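PDB 3PM7: uncharacterized protein from Enterococcus faecalis, which is of unknown function but belongs to the transcriptional coactivator p15 (PC4) family and may therefore bind single-stranded DNA as a dimer. Local coordinates for the interface of chains A and B. Residues are numbered along the deposited sequence; one frame, centred on the assembly and turned at random. Chains: chain A/B, Uncharacterized protein.

The interface of chains A and B. Residues chain A 41-42, 53-55; chain B 41-42, 53-55, 57.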
ATOM      1  N   LEU A  41      -2.802  -3.545  -1.549  1.00 29.75           N
ATOM      2  CA  LEU A  41      -2.613  -2.293  -2.291  1.00 31.55           C
ATOM      3  C   LEU A  41      -1.736  -2.615  -3.487  1.00 29.33           C
ATOM      4  O   LEU A  41      -0.589  -3.003  -3.326  1.00 33.44           O
ATOM      5  CB  LEU A  41      -1.905  -1.276  -1.399  1.00 33.94           C
ATOM      6  CG  LEU A  41      -1.895   0.187  -1.833  1.00 47.48           C
ATOM      7  CD1 LEU A  41      -3.307   0.686  -1.962  1.00 43.32           C
ATOM      8  CD2 LEU A  41      -1.124   1.030  -0.822  1.00 53.47           C
ATOM      9  N   ARG A  42      -2.274  -2.483  -4.691  1.00 30.51           N
ATOM     10  CA  ARG A  42      -1.627  -3.105  -5.826  1.00 29.42           C
ATOM     11  C   ARG A  42      -2.212  -2.589  -7.135  1.00 30.34           C
ATOM     12  O   ARG A  42      -3.341  -2.108  -7.167  1.00 35.06           O
ATOM     13  CB  ARG A  42      -1.866  -4.619  -5.675  1.00 36.34           C
ATOM     14  CG  ARG A  42      -1.550  -5.516  -6.841  1.00 38.43           C
ATOM     15  CD  ARG A  42      -1.960  -6.972  -6.495  1.00 34.46           C
ATOM     16  NE  ARG A  42      -1.622  -7.301  -5.110  1.00 33.09           N
ATOM     17  CZ  ARG A  42      -0.431  -7.741  -4.698  1.00 38.81           C
ATOM     18  NH1 ARG A  42       0.560  -7.927  -5.570  1.00 37.82           N
ATOM     19  NH2 ARG A  42      -0.229  -8.005  -3.404  1.00 34.82           N
ATOM     20  N   LYS A  53       2.490  -5.460  -9.293  1.00 55.08           N
ATOM     21  CA  LYS A  53       3.237  -5.413  -8.048  1.00 56.60           C
ATOM     22  C   LYS A  53       2.497  -4.621  -6.990  1.00 45.74           C
ATOM     23  O   LYS A  53       1.839  -3.621  -7.286  1.00 50.41           O
ATOM     24  CB  LYS A  53       4.615  -4.781  -8.284  1.00 65.40           C
ATOM     25  CG  LYS A  53       4.563  -3.379  -8.874  1.00 72.25           C
ATOM     26  CD  LYS A  53       5.949  -2.736  -8.927  1.00 77.60           C
ATOM     27  CE  LYS A  53       6.880  -3.474  -9.886  1.00 83.92           C
ATOM     28  NZ  LYS A  53       6.489  -3.303 -11.316  1.00 86.61           N
ATOM     29  N   GLY A  54       2.592  -5.075  -5.746  1.00 40.09           N
ATOM     30  CA  GLY A  54       1.948  -4.353  -4.670  1.00 40.52           C
ATOM     31  C   GLY A  54       2.315  -4.952  -3.340  1.00 37.94           C
ATOM     32  O   GLY A  54       3.325  -5.619  -3.229  1.00 42.03           O
ATOM     33  N   ILE A  55       1.473  -4.736  -2.337  1.00 33.85           N
ATOM     34  CA  ILE A  55       1.818  -5.149  -0.982  1.00 32.86           C
ATOM     35  C   ILE A  55       0.538  -5.513  -0.219  1.00 35.89           C
ATOM     36  O   ILE A  55      -0.511  -4.908  -0.405  1.00 33.57           O
ATOM     37  CB  ILE A  55       2.592  -4.008  -0.268  1.00 47.01           C
ATOM     38  CG1 ILE A  55       3.183  -4.472   1.054  1.00 50.63           C
ATOM     39  CG2 ILE A  55       1.693  -2.784  -0.047  1.00 45.82           C
ATOM     40  CD1 ILE A  55       4.159  -3.477   1.636  1.00 53.67           C
TER
ATOM     41  N   LEU B  41       5.611   2.466   0.777  1.00 37.73           N
ATOM     42  CA  LEU B  41       5.226   1.441   1.736  1.00 39.85           C
ATOM     43  C   LEU B  41       6.000   0.204   1.344  1.00 40.12           C
ATOM     44  O   LEU B  41       5.805  -0.321   0.242  1.00 37.51           O
ATOM     45  CB  LEU B  41       3.736   1.143   1.606  1.00 42.43           C
ATOM     46  CG  LEU B  41       2.759   1.847   2.551  1.00 50.68           C
ATOM     47  CD1 LEU B  41       1.331   1.764   2.038  1.00 51.19           C
ATOM     48  CD2 LEU B  41       2.864   1.239   3.927  1.00 53.90           C
ATOM     49  N   ARG B  42       6.864  -0.274   2.235  1.00 38.96           N
ATOM     50  CA  ARG B  42       7.863  -1.239   1.833  1.00 43.45           C
ATOM     51  C   ARG B  42       8.508  -1.933   3.030  1.00 44.61           C
ATOM     52  O   ARG B  42       8.511  -1.409   4.150  1.00 43.91           O
ATOM     53  CB  ARG B  42       8.930  -0.513   1.010  1.00 46.58           C
ATOM     54  CG  ARG B  42      10.086  -1.360   0.547  1.00 48.58           C
ATOM     55  CD  ARG B  42      10.989  -0.526  -0.324  1.00 46.44           C
ATOM     56  NE  ARG B  42      10.202   0.302  -1.236  1.00 41.01           N
ATOM     57  CZ  ARG B  42       9.911  -0.042  -2.483  1.00 43.03           C
ATOM     58  NH1 ARG B  42      10.340  -1.201  -2.975  1.00 47.62           N
ATOM     59  NH2 ARG B  42       9.191   0.765  -3.236  1.00 43.73           N
ATOM     60  N   LYS B  53      10.385  -5.712  -0.688  1.00 62.07           N
ATOM     61  CA  LYS B  53       9.210  -5.457  -1.520  1.00 61.01           C
ATOM     62  C   LYS B  53       8.317  -4.357  -0.953  1.00 53.28           C
ATOM     63  O   LYS B  53       8.173  -4.207   0.262  1.00 50.69           O
ATOM     64  CB  LYS B  53       8.384  -6.735  -1.696  1.00 69.08           C
ATOM     65  CG  LYS B  53       7.072  -6.526  -2.445  1.00 73.66           C
ATOM     66  CD  LYS B  53       6.149  -7.735  -2.337  1.00 78.13           C
ATOM     67  CE  LYS B  53       5.695  -7.950  -0.900  1.00 81.53           C
ATOM     68  NZ  LYS B  53       4.727  -9.079  -0.771  1.00 82.55           N
ATOM     69  N   GLY B  54       7.704  -3.594  -1.842  1.00 52.40           N
ATOM     70  CA  GLY B  54       6.862  -2.494  -1.419  1.00 53.15           C
ATOM     71  C   GLY B  54       6.259  -1.815  -2.621  1.00 49.74           C
ATOM     72  O   GLY B  54       6.358  -2.329  -3.733  1.00 50.01           O
ATOM     73  N   ILE B  55       5.652  -0.652  -2.404  1.00 44.47           N
ATOM     74  CA  ILE B  55       5.010   0.077  -3.490  1.00 42.99           C
ATOM     75  C   ILE B  55       5.130   1.587  -3.255  1.00 43.02           C
ATOM     76  O   ILE B  55       5.048   2.053  -2.118  1.00 40.75           O
ATOM     77  CB  ILE B  55       3.519  -0.368  -3.675  1.00 48.38           C
ATOM     78  CG1 ILE B  55       2.987   0.076  -5.040  1.00 57.26           C
ATOM     79  CG2 ILE B  55       2.622   0.138  -2.544  1.00 42.81           C
ATOM     80  CD1 ILE B  55       2.006  -0.896  -5.655  1.00 60.51           C
ATOM     81  N   LEU B  57       3.666   5.470  -3.897  1.00 35.05           N
ATOM     82  CA  LEU B  57       2.395   6.136  -4.163  1.00 35.45           C
ATOM     83  C   LEU B  57       2.642   7.566  -4.620  1.00 40.86           C
ATOM     84  O   LEU B  57       3.347   8.311  -3.946  1.00 39.72           O
ATOM     85  CB  LEU B  57       1.525   6.167  -2.899  1.00 30.04           C
ATOM     86  CG  LEU B  57       1.055   4.812  -2.352  1.00 40.70           C
ATOM     87  CD1 LEU B  57       0.237   5.010  -1.097  1.00 45.43           C
ATOM     88  CD2 LEU B  57       0.216   4.103  -3.396  1.00 38.20           C
TER
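B:Ile55 and A:Ile55 meet near the two-fold axis of the A/B dimer, each on strand 54-57 of its own chain. Apolar side chains make most of this patch, and the polar atoms here make no bond across it. PC4-family proteins form dimers, so this pair may be the biological one.

B:Ile55 can be followed outward from CB. The methyl CG2 branches off CB and faces its twin, A:Ile55 CG2, at 4.0 Å. It also lies about 4.2 Å from A:Leu41 CD2. The two isoleucine side chains cross obliquely. CG1 lies anti to the backbone N (chi1 -163°) and carries the tip away from the twin methyl. The tip, CD1, lies against the backbone of chain A, 3.6 Å from A:Gly54 CA. The glycine has no side chain to shield its backbone there.

The twin tip is placed less closely. A:Ile55 CD1 lies 3.8 Å from B:Leu41 O and 4.2 Å from B:Gly54 CA, so the symmetry is approximate in detail.

A:Leu41 CD2 meets B:Leu41 CD1 at 3.8 Å, with the two side chains at about a right angle. B:Lys53 lays its aliphatic chain beside a carbonyl. The chain is bent at chi3 (65°), which keeps CE near that oxygen too, at 4.1 Å from A:Gly54 O, while CD sits 3.6 Å from A:Gly54 O.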